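Local coordinates for rhusiopathiae surface protein B (Erysipelothrix rhusiopathiae, PDB 3V10) that probably binds collagen as a cell-wall-anchored surface adhesin, through a region of two immunoglobulin-like domains consistent with the Collagen Hug model, at residues Lys272-Lys278 / Thr303-Phe309. Numbering follows the deposited sequence.
Sequences KKLENYK and TSVVNMF
An antiparallel strand pair in the second Ig-like domain of this collagen-binding region illustrates how a strand pairing can be prolonged into a loop by one asparagine. Strand 303-306 runs along the start of strand 276-286, and Tyr-277 and Val-305 form the hydrogen-bonded pair, with Tyr-277 N to Val-305 O and Val-305 N to Tyr-277 O both 2.9 Å. Beyond the last bridge, Asn-276 with Val-306, the ladder gains one more rung, Asn-307 N to Glu-275 O at 3.0 Å, and the Asn-307 side chain then takes over. With CG anti to the backbone N (chi1 -175°), its amide reaches into the curve of the 272-275 loop, where Asn-307 ND2 donates to Leu-274 O at 2.9 Å and to Lys-272 O at 3.0 Å. Both acceptors lie in the amide plane, which fixes the rotation of the group. Asn-307 OD1 meanwhile accepts from Phe-309 N, closing an Asx turn as the chain leaves toward strand 311-315, part of the N-terminal domain's sheet. The buried Tyr-277 ring also meets Met-308: Met-308 SD lies obliquely to it in a Met-aromatic contact, and Met-308 CE touches Tyr-277 CE2 at 3.7 Å. The Tyr-277 hydroxyl hydrogen-bonds to Asp-271 O. The bent Lys-272 chain lays CD over one face of the Phe-309 ring. At that ring's edge, in its plane, Tyr-277 OH lies 3.5 Å from Phe-309 CE2.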
loop_
_atom_site.group_PDB
_atom_site.type_symbol
_atom_site.label_atom_id
_atom_site.label_comp_id
_atom_site.label_asym_id
_atom_site.label_seq_id
_atom_site.Cartn_x
_atom_site.Cartn_y
_atom_site.Cartn_z
ATOM N N LYS A 272 -10.057 -9.955 -0.264
ATOM C CA LYS A 272 -8.827 -9.955 0.533
ATOM C C LYS A 272 -7.619 -10.660 -0.056
ATOM O O LYS A 272 -6.498 -10.410 0.361
ATOM C CB LYS A 272 -9.131 -10.565 1.913
ATOM C CG LYS A 272 -8.183 -10.195 3.033
ATOM C CD LYS A 272 -8.432 -8.758 3.479
ATOM C CE LYS A 272 -9.950 -8.402 3.684
ATOM N NZ LYS A 272 -10.798 -7.977 2.502
ATOM N N LYS A 273 -7.847 -11.546 -1.013
ATOM C CA LYS A 273 -6.755 -12.317 -1.592
ATOM C C LYS A 273 -6.260 -11.931 -2.985
ATOM O O LYS A 273 -5.353 -12.570 -3.523
ATOM C CB LYS A 273 -7.126 -13.805 -1.575
ATOM C CG LYS A 273 -7.250 -14.384 -0.180
ATOM C CD LYS A 273 -5.896 -14.406 0.524
ATOM C CE LYS A 273 -5.966 -15.123 1.865
ATOM N NZ LYS A 273 -6.853 -14.415 2.832
ATOM N N LEU A 274 -6.840 -10.897 -3.579
ATOM C CA LEU A 274 -6.403 -10.474 -4.909
ATOM C C LEU A 274 -4.979 -9.930 -4.815
ATOM O O LEU A 274 -4.686 -9.097 -3.955
ATOM C CB LEU A 274 -7.352 -9.399 -5.455
ATOM C CG LEU A 274 -7.369 -9.199 -6.971
ATOM C CD1 LEU A 274 -7.820 -10.476 -7.660
ATOM C CD2 LEU A 274 -8.313 -8.062 -7.308
ATOM N N GLU A 275 -4.096 -10.399 -5.691
ATOM C CA GLU A 275 -2.709 -9.963 -5.678
ATOM C C GLU A 275 -2.482 -8.464 -5.913
ATOM O O GLU A 275 -1.582 -7.875 -5.323
ATOM C CB GLU A 275 -1.942 -10.788 -6.692
ATOM C CG GLU A 275 -2.166 -12.284 -6.514
ATOM C CD GLU A 275 -0.862 -13.054 -6.259
ATOM O OE1 GLU A 275 -0.880 -14.171 -5.668
ATOM O OE2 GLU A 275 0.202 -12.539 -6.663
ATOM N N ASN A 276 -3.297 -7.857 -6.772
ATOM C CA ASN A 276 -3.181 -6.418 -7.046
ATOM C C ASN A 276 -4.561 -5.782 -7.193
ATOM O O ASN A 276 -5.493 -6.426 -7.666
ATOM C CB ASN A 276 -2.390 -6.145 -8.336
ATOM C CG ASN A 276 -1.045 -6.835 -8.361
ATOM O OD1 ASN A 276 -0.908 -7.926 -8.916
ATOM N ND2 ASN A 276 -0.048 -6.209 -7.756
ATOM N N TYR A 277 -4.689 -4.526 -6.776
ATOM C CA TYR A 277 -5.951 -3.793 -6.899
ATOM C C TYR A 277 -5.683 -2.755 -7.973
ATOM O O TYR A 277 -4.959 -1.790 -7.746
ATOM C CB TYR A 277 -6.315 -3.129 -5.573
ATOM C CG TYR A 277 -6.599 -4.142 -4.489
ATOM C CD1 TYR A 277 -7.782 -4.883 -4.489
ATOM C CD2 TYR A 277 -5.656 -4.409 -3.497
ATOM C CE1 TYR A 277 -8.017 -5.871 -3.531
ATOM C CE2 TYR A 277 -5.878 -5.392 -2.541
ATOM C CZ TYR A 277 -7.053 -6.118 -2.560
ATOM O OH TYR A 277 -7.251 -7.091 -1.602
ATOM N N LYS A 278 -6.268 -2.969 -9.147
ATOM C CA LYS A 278 -6.033 -2.088 -10.283
ATOM C C LYS A 278 -7.061 -0.998 -10.528
ATOM O O LYS A 278 -8.173 -1.031 -10.011
ATOM C CB LYS A 278 -5.915 -2.922 -11.561
ATOM C CG LYS A 278 -4.949 -4.091 -11.467
ATOM C CD LYS A 278 -4.895 -4.864 -12.779
ATOM C CE LYS A 278 -3.996 -6.087 -12.662
ATOM N NZ LYS A 278 -4.537 -7.080 -11.702
ATOM N N THR A 303 -2.919 2.269 -13.094
ATOM C CA THR A 303 -2.005 1.947 -12.012
ATOM C C THR A 303 -2.621 0.891 -11.101
ATOM O O THR A 303 -3.720 0.399 -11.357
ATOM C CB THR A 303 -1.615 3.202 -11.209
ATOM O OG1 THR A 303 -0.430 2.928 -10.454
ATOM C CG2 THR A 303 -2.721 3.602 -10.256
ATOM N N SER A 304 -1.905 0.520 -10.051
ATOM C CA SER A 304 -2.419 -0.484 -9.142
ATOM C C SER A 304 -1.680 -0.447 -7.823
ATOM O O SER A 304 -0.616 0.165 -7.706
ATOM C CB SER A 304 -2.278 -1.871 -9.764
ATOM O OG SER A 304 -0.914 -2.204 -9.942
ATOM N N VAL A 305 -2.270 -1.097 -6.830
ATOM C CA VAL A 305 -1.687 -1.180 -5.502
ATOM C C VAL A 305 -1.531 -2.660 -5.183
ATOM O O VAL A 305 -2.486 -3.434 -5.288
ATOM C CB VAL A 305 -2.599 -0.513 -4.433
ATOM C CG1 VAL A 305 -1.941 -0.590 -3.055
ATOM C CG2 VAL A 305 -2.859 0.938 -4.802
ATOM N N VAL A 306 -0.320 -3.062 -4.814
ATOM C CA VAL A 306 -0.073 -4.453 -4.471
ATOM C C VAL A 306 -0.802 -4.736 -3.164
ATOM O O VAL A 306 -0.862 -3.874 -2.285
ATOM C CB VAL A 306 1.441 -4.726 -4.296
ATOM C CG1 VAL A 306 1.667 -6.153 -3.831
ATOM C CG2 VAL A 306 2.160 -4.497 -5.619
ATOM N N ASN A 307 -1.371 -5.933 -3.059
ATOM C CA ASN A 307 -2.110 -6.355 -1.870
ATOM C C ASN A 307 -1.361 -5.942 -0.611
ATOM O O ASN A 307 -0.204 -6.317 -0.408
ATOM C CB ASN A 307 -2.318 -7.874 -1.890
ATOM C CG ASN A 307 -3.186 -8.361 -0.748
ATOM O OD1 ASN A 307 -2.810 -8.256 0.416
ATOM N ND2 ASN A 307 -4.359 -8.897 -1.076
ATOM N N MET A 308 -2.037 -5.181 0.242
ATOM C CA MET A 308 -1.420 -4.679 1.460
ATOM C C MET A 308 -1.860 -5.354 2.759
ATOM O O MET A 308 -1.575 -4.851 3.851
ATOM C CB MET A 308 -1.643 -3.161 1.548
ATOM C CG MET A 308 -3.104 -2.674 1.537
ATOM S SD MET A 308 -4.058 -2.727 -0.041
ATOM C CE MET A 308 -5.542 -3.400 0.603
ATOM N N PHE A 309 -2.527 -6.499 2.648
ATOM C CA PHE A 309 -3.006 -7.224 3.828
ATOM C C PHE A 309 -1.991 -8.194 4.422
ATOM O O PHE A 309 -1.294 -8.906 3.701
ATOM C CB PHE A 309 -4.281 -8.007 3.489
ATOM C CG PHE A 309 -5.498 -7.142 3.283
ATOM C CD1 PHE A 309 -6.133 -6.540 4.368
ATOM C CD2 PHE A 309 -6.025 -6.953 2.012
ATOM C CE1 PHE A 309 -7.283 -5.762 4.188
ATOM C CE2 PHE A 309 -7.174 -6.177 1.818
ATOM C CZ PHE A 309 -7.804 -5.582 2.909
#